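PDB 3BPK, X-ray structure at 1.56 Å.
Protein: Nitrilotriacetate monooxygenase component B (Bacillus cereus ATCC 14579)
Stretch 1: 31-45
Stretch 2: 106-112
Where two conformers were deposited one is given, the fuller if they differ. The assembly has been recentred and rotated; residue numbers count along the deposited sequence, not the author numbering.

Stretch 1, residues 31-45: AFVTSVTKEGVLNGA
Stretch 2 106-112: PNESEIE

Stretch 1 is a hairpin: strand 31-36, a type I turn from Thr37 to Gly40, and a strand from Leu42, paired so that Val33 faces Ala45 and Ser35 faces Asn43. Stretch 2 follows the second strand, with CA atoms of Val41 and Asn107 5.8 Å apart, Asn43 and Ser109 5.0 Å, Gly44 and Glu110 5.6 Å.

After Pro106, Asn107 takes left-handed angles (67/32), and its side chain (chi1 -149°) reaches the turn, where Thr37 OG1 donates to Asn107 OD1 at 2.8 Å. Thr37 (p) also accepts from Val41 N, with OG1 to N 3.1 Å. Water 1 bridges Asn107 N and Asn43 OD1.

Glu108, extended, points its CB away; Val41 CG1 packs 3.7 Å from Ser109 N. Ser109 (t) does double duty: OG donates to Leu42 O at 2.7 Å and, as N-cap, accepts from Glu112 N at 3.1 Å.

The helix begins with Glu110 (m, p), whose OE1 accepts from Asn43 ND2 at 2.9 Å and Gly44 N at 3.0 Å, so one carboxylate oxygen serves side chain and backbone.

Buried Ile111 (m, m) points toward the sheet: CD1 lies 3.3 Å from Phe32 CZ, at the ring edge, and CG1 3.9 Å from Leu42 CD2. Glycine suits position 44: an ideal CB there would sit 2.5 Å from Ile111 CD1.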

# COMPACT_ATOMS: atom_id res chain seq x y z
N ALA B 31 -5.00 7.11 -2.65
CA ALA B 31 -5.11 7.35 -4.10
C ALA B 31 -6.46 8.00 -4.37
O ALA B 31 -7.51 7.44 -4.02
CB ALA B 31 -5.00 6.04 -4.89
N PHE B 32 -6.46 9.16 -5.05
CA PHE B 32 -7.74 9.73 -5.49
C PHE B 32 -7.84 9.35 -6.96
O PHE B 32 -7.00 9.79 -7.78
CB PHE B 32 -7.77 11.23 -5.31
CG PHE B 32 -9.04 11.82 -5.79
CD1 PHE B 32 -10.24 11.47 -5.18
CD2 PHE B 32 -9.04 12.76 -6.84
CE1 PHE B 32 -11.44 12.00 -5.64
CE2 PHE B 32 -10.23 13.29 -7.30
CZ PHE B 32 -11.43 12.93 -6.69
N VAL B 33 -8.81 8.49 -7.28
CA VAL B 33 -8.82 7.83 -8.61
C VAL B 33 -10.01 8.28 -9.43
O VAL B 33 -11.16 8.18 -8.96
CB VAL B 33 -8.92 6.30 -8.45
CG1 VAL B 33 -8.94 5.60 -9.83
CG2 VAL B 33 -7.71 5.75 -7.65
N THR B 34 -9.73 8.76 -10.66
CA THR B 34 -10.82 9.12 -11.59
C THR B 34 -10.91 8.07 -12.69
O THR B 34 -9.90 7.45 -13.09
CB THR B 34 -10.67 10.53 -12.23
OG1 THR B 34 -9.39 10.65 -12.86
CG2 THR B 34 -10.83 11.59 -11.16
N SER B 35 -12.13 7.88 -13.18
CA SER B 35 -12.42 6.86 -14.16
C SER B 35 -13.71 7.31 -14.85
O SER B 35 -14.42 8.19 -14.34
CB SER B 35 -12.62 5.48 -13.46
OG SER B 35 -13.74 5.49 -12.58
N VAL B 36 -14.00 6.73 -16.02
CA VAL B 36 -15.15 7.21 -16.82
C VAL B 36 -16.09 6.05 -17.12
O VAL B 36 -15.62 4.94 -17.45
CB VAL B 36 -14.65 7.88 -18.14
CG1 VAL B 36 -15.85 8.29 -19.01
CG2 VAL B 36 -13.82 9.15 -17.80
N THR B 37 -17.41 6.30 -17.00
CA THR B 37 -18.41 5.26 -17.28
C THR B 37 -18.63 5.09 -18.79
O THR B 37 -18.19 5.94 -19.58
CB THR B 37 -19.78 5.59 -16.64
OG1 THR B 37 -20.40 6.69 -17.36
CG2 THR B 37 -19.68 5.93 -15.15
N LYS B 38 -19.34 4.02 -19.19
CA LYS B 38 -19.68 3.83 -20.60
C LYS B 38 -20.56 4.98 -21.11
O LYS B 38 -20.60 5.26 -22.32
CB LYS B 38 -20.38 2.50 -20.85
CG LYS B 38 -19.47 1.28 -20.82
CD LYS B 38 -20.13 0.06 -21.49
CE LYS B 38 -21.51 -0.27 -20.90
NZ LYS B 38 -21.68 0.04 -19.43
N GLU B 39 -21.25 5.67 -20.19
CA GLU B 39 -22.16 6.78 -20.56
C GLU B 39 -21.44 8.12 -20.62
O GLU B 39 -22.03 9.14 -21.01
CB GLU B 39 -23.31 6.87 -19.57
CG GLU B 39 -24.26 5.67 -19.63
CD GLU B 39 -23.65 4.37 -19.10
OE1 GLU B 39 -22.88 4.39 -18.12
OE2 GLU B 39 -23.96 3.32 -19.70
N GLY B 40 -20.15 8.13 -20.25
CA GLY B 40 -19.30 9.32 -20.36
C GLY B 40 -19.10 10.13 -19.10
O GLY B 40 -18.52 11.22 -19.15
N VAL B 41 -19.56 9.60 -17.96
CA VAL B 41 -19.56 10.36 -16.72
C VAL B 41 -18.24 10.16 -15.97
O VAL B 41 -17.72 9.04 -15.93
CB VAL B 41 -20.75 9.98 -15.84
CG1 VAL B 41 -20.63 10.62 -14.46
CG2 VAL B 41 -22.08 10.37 -16.57
N LEU B 42 -17.68 11.25 -15.44
CA LEU B 42 -16.39 11.19 -14.74
C LEU B 42 -16.61 10.88 -13.25
O LEU B 42 -17.10 11.72 -12.50
CB LEU B 42 -15.64 12.52 -14.90
CG LEU B 42 -14.25 12.59 -14.29
CD1 LEU B 42 -13.32 11.56 -14.94
CD2 LEU B 42 -13.67 14.01 -14.42
N ASN B 43 -16.21 9.68 -12.83
CA ASN B 43 -16.30 9.30 -11.44
C ASN B 43 -14.97 9.60 -10.74
O ASN B 43 -13.90 9.64 -11.40
CB ASN B 43 -16.58 7.79 -11.31
CG ASN B 43 -18.04 7.42 -11.55
OD1 ASN B 43 -18.31 6.53 -12.33
ND2 ASN B 43 -18.97 8.09 -10.84
N GLY B 44 -15.03 9.77 -9.42
CA GLY B 44 -13.81 9.91 -8.60
C GLY B 44 -14.10 9.40 -7.21
O GLY B 44 -15.22 9.56 -6.68
N ALA B 45 -13.08 8.78 -6.63
CA ALA B 45 -13.19 8.29 -5.24
C ALA B 45 -11.81 8.04 -4.66
O ALA B 45 -10.88 7.79 -5.40
CB ALA B 45 -14.00 7.02 -5.19
N PRO B 106 -25.07 5.58 -9.27
CA PRO B 106 -24.18 5.36 -10.41
C PRO B 106 -24.41 6.43 -11.48
O PRO B 106 -25.55 6.96 -11.64
CB PRO B 106 -24.59 3.99 -10.95
CG PRO B 106 -25.87 3.64 -10.27
CD PRO B 106 -25.87 4.37 -8.96
N ASN B 107 -23.33 6.74 -12.19
CA ASN B 107 -23.40 7.64 -13.32
C ASN B 107 -23.73 9.08 -12.91
O ASN B 107 -24.37 9.82 -13.65
CB ASN B 107 -24.39 7.09 -14.35
CG ASN B 107 -24.02 7.47 -15.74
OD1 ASN B 107 -22.84 7.46 -16.11
ND2 ASN B 107 -25.03 7.76 -16.55
N GLU B 108 -23.28 9.45 -11.71
CA GLU B 108 -23.24 10.84 -11.24
C GLU B 108 -21.78 11.19 -10.89
O GLU B 108 -21.08 10.41 -10.24
CB GLU B 108 -24.12 11.08 -10.02
CG GLU B 108 -25.58 10.85 -10.25
CD GLU B 108 -26.24 11.90 -11.15
OE1 GLU B 108 -25.68 13.00 -11.42
OE2 GLU B 108 -27.34 11.58 -11.63
N SER B 109 -21.33 12.36 -11.31
CA SER B 109 -19.92 12.72 -11.17
C SER B 109 -19.61 13.29 -9.79
O SER B 109 -20.02 14.41 -9.46
CB SER B 109 -19.54 13.77 -12.22
OG SER B 109 -18.19 14.20 -12.03
N GLU B 110 -18.83 12.55 -9.00
CA GLU B 110 -18.39 13.07 -7.71
C GLU B 110 -17.48 14.26 -7.92
O GLU B 110 -17.37 15.12 -7.06
CB GLU B 110 -17.61 12.01 -6.93
CG GLU B 110 -18.43 10.79 -6.52
CD GLU B 110 -18.43 9.67 -7.57
OE1 GLU B 110 -17.97 9.87 -8.73
OE2 GLU B 110 -18.92 8.57 -7.22
N ILE B 111 -16.77 14.29 -9.05
CA ILE B 111 -15.87 15.38 -9.36
C ILE B 111 -16.64 16.70 -9.42
O ILE B 111 -16.26 17.68 -8.77
CB ILE B 111 -15.13 15.11 -10.68
CG1 ILE B 111 -14.27 13.83 -10.54
CG2 ILE B 111 -14.30 16.31 -11.12
CD1 ILE B 111 -13.40 13.77 -9.25
N GLU B 112 -17.74 16.71 -10.19
CA GLU B 112 -18.55 17.93 -10.29
C GLU B 112 -19.24 18.27 -8.96
O GLU B 112 -19.29 19.47 -8.55
CB GLU B 112 -19.53 17.83 -11.47
CG GLU B 112 -18.86 17.68 -12.85
CD GLU B 112 -18.06 18.90 -13.33
OE1 GLU B 112 -18.04 19.96 -12.64
OE2 GLU B 112 -17.40 18.77 -14.38
O HOH W 1 -20.88 5.62 -11.95